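Local coordinates for protein histidinol dehydrogenase (Elizabethkingia anophelis NUHP1, PDB 6AN0) that probably catalyses the zinc-dependent, two-step oxidation of L-histidinol to L-histidine with NAD as electron acceptor, the last step of histidine biosynthesis, at residues P240-T249 against S270-I281. Residues are numbered along the deposited sequence; the frame is centred on the assembly and turned at random.
Sequences PSEVLVIADT and SQVILLTTDENI
Leu244 and Ile273 sit side by side on one face of two parallel strands, 242-247 and 271-276; seven backbone hydrogen bonds, from Ser241 O to Thr277 N, join the strands and their ends. The straightest runs from Leu275 N to Val245 O, 2.8 Å with 174° at the hydrogen. Leu244 reaches across the strand boundary one branch at a time. Its CB lies beside Ile273 O and CB, CG settles against Ile273 CB, and there the chain forks: CD1 meets Ile273 CG2 at 3.9 Å, while CD2 runs on to Leu275 CD1 at 3.8 Å. With CG anti to the backbone N (chi1 -174°), the fork spans two successive residues on that face of the sheet. Leu275 CD1 also leans on CG1 of Ile246. On the other face, Val243 CG1 packs on Val272 CG1 (3.8 Å), and Leu274 CD1 touches Val245 CB at 4.1 Å; helix 253-264 covers Val243, Val272 and Leu274.

At the C-terminal end, Asp278 N-caps helix 279-293, its OD1 accepting from Ile281 N at 2.9 Å nearly along the C-O axis. Ile281 turns back to the first strand, CG2 against Ala247 CB (4.1 Å) and CD1 over the Asp248-Thr249 peptide.

At the N-terminal end, Ser241 OG lies 3.3 Å from Ser270 OG, a weak and doubtful bond, since Ser270 has a second conformer; its stronger partner is Gln263, a predicted zinc ligand. The Glu242 carboxylate is fixed from outside, by a salt bridge to Arg26 and by Glu330 N and Asn376 N. Joined through helix 253-264, the two strands form a beta-alpha-beta unit at the centre of a six-stranded parallel sheet, with predicted substrate-binding Ser241 near the zinc.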
loop_
_atom_site.group_PDB
_atom_site.type_symbol
_atom_site.label_atom_id
_atom_site.label_comp_id
_atom_site.label_asym_id
_atom_site.label_seq_id
_atom_site.Cartn_x
_atom_site.Cartn_y
_atom_site.Cartn_z
ATOM N N PRO A 240 4.289 5.440 -17.885
ATOM C CA PRO A 240 4.782 4.602 -18.990
ATOM C C PRO A 240 5.863 3.631 -18.524
ATOM O O PRO A 240 6.579 3.877 -17.554
ATOM C CB PRO A 240 5.353 5.618 -19.990
ATOM C CG PRO A 240 4.901 6.989 -19.497
ATOM C CD PRO A 240 4.704 6.846 -18.018
ATOM N N SER A 241 5.984 2.523 -19.249
ATOM C CA SER A 241 6.931 1.487 -18.863
ATOM C C SER A 241 8.349 1.863 -19.277
ATOM O O SER A 241 8.574 2.758 -20.097
ATOM C CB SER A 241 6.534 0.145 -19.467
ATOM O OG SER A 241 6.335 0.270 -20.859
ATOM N N GLU A 242 9.317 1.160 -18.692
ATOM C CA GLU A 242 10.713 1.559 -18.829
ATOM C C GLU A 242 11.623 0.381 -18.488
ATOM O O GLU A 242 11.234 -0.536 -17.757
ATOM C CB GLU A 242 11.013 2.758 -17.918
ATOM C CG GLU A 242 10.734 2.389 -16.477
ATOM C CD GLU A 242 10.681 3.545 -15.509
ATOM O OE1 GLU A 242 11.105 3.320 -14.354
ATOM O OE2 GLU A 242 10.187 4.647 -15.871
ATOM N N VAL A 243 12.834 0.405 -19.032
ATOM C CA VAL A 243 13.866 -0.552 -18.644
ATOM C C VAL A 243 15.193 0.184 -18.520
ATOM O O VAL A 243 15.478 1.135 -19.254
ATOM C CB VAL A 243 13.991 -1.745 -19.638
ATOM C CG1 VAL A 243 14.513 -1.284 -21.008
ATOM C CG2 VAL A 243 14.905 -2.842 -19.073
ATOM N N LEU A 244 16.017 -0.273 -17.584
ATOM C CA LEU A 244 17.410 0.133 -17.506
ATOM C C LEU A 244 18.251 -1.130 -17.566
ATOM O O LEU A 244 17.969 -2.095 -16.849
ATOM C CB LEU A 244 17.688 0.934 -16.228
ATOM C CG LEU A 244 19.074 1.566 -16.041
ATOM C CD1 LEU A 244 18.953 2.825 -15.191
ATOM C CD2 LEU A 244 20.071 0.580 -15.394
ATOM N N VAL A 245 19.241 -1.138 -18.455
ATOM C CA VAL A 245 20.156 -2.260 -18.636
ATOM C C VAL A 245 21.549 -1.814 -18.222
ATOM O O VAL A 245 21.993 -0.722 -18.592
ATOM C CB VAL A 245 20.166 -2.752 -20.099
ATOM C CG1 VAL A 245 21.119 -3.953 -20.267
ATOM C CG2 VAL A 245 18.754 -3.075 -20.566
ATOM N N ILE A 246 22.248 -2.674 -17.481
ATOM C CA ILE A 246 23.665 -2.500 -17.165
ATOM C C ILE A 246 24.445 -3.598 -17.884
ATOM O O ILE A 246 24.165 -4.791 -17.697
ATOM C CB ILE A 246 23.922 -2.554 -15.652
ATOM C CG1 ILE A 246 23.131 -1.446 -14.939
ATOM C CG2 ILE A 246 25.418 -2.438 -15.365
ATOM C CD1 ILE A 246 23.367 -1.410 -13.407
ATOM N N ALA A 247 25.431 -3.205 -18.690
ATOM C CA ALA A 247 26.153 -4.144 -19.546
ATOM C C ALA A 247 27.660 -3.954 -19.416
ATOM O O ALA A 247 28.154 -2.832 -19.536
ATOM C CB ALA A 247 25.734 -3.960 -21.014
ATOM N N ASP A 248 28.393 -5.048 -19.198
ATOM C CA ASP A 248 29.848 -4.994 -19.243
ATOM C C ASP A 248 30.329 -5.765 -20.473
ATOM O O ASP A 248 29.537 -6.092 -21.365
ATOM C CB ASP A 248 30.455 -5.497 -17.919
ATOM C CG ASP A 248 30.229 -6.985 -17.674
ATOM O OD1 ASP A 248 29.720 -7.692 -18.563
ATOM O OD2 ASP A 248 30.573 -7.452 -16.563
ATOM N N THR A 249 31.637 -6.044 -20.533
ATOM C CA THR A 249 32.195 -6.711 -21.706
ATOM C C THR A 249 31.669 -8.133 -21.897
ATOM O O THR A 249 31.852 -8.698 -22.983
ATOM C CB THR A 249 33.731 -6.731 -21.623
ATOM O OG1 THR A 249 34.127 -7.393 -20.418
ATOM C CG2 THR A 249 34.282 -5.315 -21.614
ATOM N N SER A 270 7.311 5.244 -23.573
ATOM C CA SER A 270 8.269 4.389 -22.888
ATOM C C SER A 270 9.654 5.023 -22.915
ATOM O O SER A 270 9.953 5.882 -23.746
ATOM C CB SER A 270 8.341 3.012 -23.544
ATOM O OG SER A 270 7.149 2.280 -23.360
ATOM N N GLN A 271 10.513 4.574 -22.007
ATOM C CA GLN A 271 11.884 5.058 -21.959
ATOM C C GLN A 271 12.817 3.893 -21.683
ATOM O O GLN A 271 12.511 3.027 -20.853
ATOM C CB GLN A 271 12.080 6.130 -20.876
ATOM C CG GLN A 271 13.494 6.721 -20.868
ATOM C CD GLN A 271 13.679 7.812 -19.833
ATOM O OE1 GLN A 271 13.432 7.600 -18.652
ATOM N NE2 GLN A 271 14.109 8.999 -20.280
ATOM N N VAL A 272 13.957 3.872 -22.364
ATOM C CA VAL A 272 14.978 2.878 -22.056
ATOM C C VAL A 272 16.289 3.589 -21.741
ATOM O O VAL A 272 16.605 4.650 -22.294
ATOM C CB VAL A 272 15.162 1.834 -23.186
ATOM C CG1 VAL A 272 13.806 1.302 -23.664
ATOM C CG2 VAL A 272 15.964 2.408 -24.353
ATOM N N ILE A 273 17.052 2.992 -20.825
ATOM C CA ILE A 273 18.343 3.508 -20.396
ATOM C C ILE A 273 19.343 2.374 -20.513
ATOM O O ILE A 273 19.112 1.291 -19.965
ATOM C CB ILE A 273 18.304 4.024 -18.942
ATOM C CG1 ILE A 273 17.195 5.067 -18.765
ATOM C CG2 ILE A 273 19.664 4.603 -18.552
ATOM C CD1 ILE A 273 17.493 6.374 -19.430
ATOM N N LEU A 274 20.439 2.609 -21.237
ATOM C CA LEU A 274 21.540 1.651 -21.332
ATOM C C LEU A 274 22.777 2.243 -20.662
ATOM O O LEU A 274 23.267 3.299 -21.075
ATOM C CB LEU A 274 21.834 1.298 -22.795
ATOM C CG LEU A 274 23.089 0.462 -23.093
ATOM C CD1 LEU A 274 23.032 -0.894 -22.393
ATOM C CD2 LEU A 274 23.277 0.276 -24.598
ATOM N N LEU A 275 23.268 1.569 -19.623
ATOM C CA LEU A 275 24.514 1.920 -18.950
ATOM C C LEU A 275 25.551 0.871 -19.317
ATOM O O LEU A 275 25.283 -0.327 -19.180
ATOM C CB LEU A 275 24.334 1.958 -17.425
ATOM C CG LEU A 275 23.203 2.809 -16.840
ATOM C CD1 LEU A 275 23.246 2.730 -15.318
ATOM C CD2 LEU A 275 23.318 4.250 -17.305
ATOM N N THR A 276 26.712 1.301 -19.814
ATOM C CA THR A 276 27.775 0.358 -20.147
ATOM C C THR A 276 29.064 0.775 -19.457
ATOM O O THR A 276 29.262 1.953 -19.143
ATOM C CB THR A 276 28.025 0.248 -21.673
ATOM O OG1 THR A 276 28.636 1.451 -22.153
ATOM C CG2 THR A 276 26.737 0.015 -22.434
ATOM N N THR A 277 29.949 -0.200 -19.220
ATOM C CA THR A 277 31.254 0.120 -18.655
ATOM C C THR A 277 32.317 0.433 -19.703
ATOM O O THR A 277 33.431 0.802 -19.322
ATOM C CB THR A 277 31.776 -1.006 -17.747
ATOM O OG1 THR A 277 31.804 -2.251 -18.460
ATOM C CG2 THR A 277 30.906 -1.136 -16.504
ATOM N N ASP A 278 32.035 0.289 -21.000
ATOM C CA ASP A 278 32.950 0.880 -21.972
ATOM C C ASP A 278 32.203 1.218 -23.256
ATOM O O ASP A 278 31.100 0.729 -23.519
ATOM C CB ASP A 278 34.209 0.002 -22.219
ATOM C CG ASP A 278 33.991 -1.191 -23.165
ATOM O OD1 ASP A 278 33.122 -1.173 -24.062
ATOM O OD2 ASP A 278 34.762 -2.167 -23.020
ATOM N N GLU A 279 32.843 2.073 -24.052
ATOM C CA GLU A 279 32.205 2.657 -25.221
ATOM C C GLU A 279 31.993 1.633 -26.328
ATOM O O GLU A 279 31.050 1.764 -27.118
ATOM C CB GLU A 279 33.060 3.824 -25.714
ATOM C CG GLU A 279 32.351 4.816 -26.603
ATOM C CD GLU A 279 33.163 6.084 -26.770
ATOM O OE1 GLU A 279 32.685 7.024 -27.438
ATOM O OE2 GLU A 279 34.282 6.132 -26.217
ATOM N N ASN A 280 32.860 0.619 -26.410
ATOM C CA ASN A 280 32.728 -0.384 -27.463
ATOM C C ASN A 280 31.446 -1.197 -27.307
ATOM O O ASN A 280 30.788 -1.529 -28.303
ATOM C CB ASN A 280 33.952 -1.298 -27.467
ATOM C CG ASN A 280 33.926 -2.292 -28.605
ATOM O OD1 ASN A 280 33.801 -3.497 -28.389
ATOM N ND2 ASN A 280 34.036 -1.789 -29.831
ATOM N N ILE A 281 31.075 -1.527 -26.067
ATOM C CA ILE A 281 29.800 -2.198 -25.825
ATOM C C ILE A 281 28.643 -1.310 -26.258
ATOM O O ILE A 281 27.668 -1.778 -26.859
ATOM C CB ILE A 281 29.670 -2.584 -24.339
ATOM C CG1 ILE A 281 30.814 -3.509 -23.920
ATOM C CG2 ILE A 281 28.306 -3.223 -24.067
ATOM C CD1 ILE A 281 31.270 -3.272 -22.499
#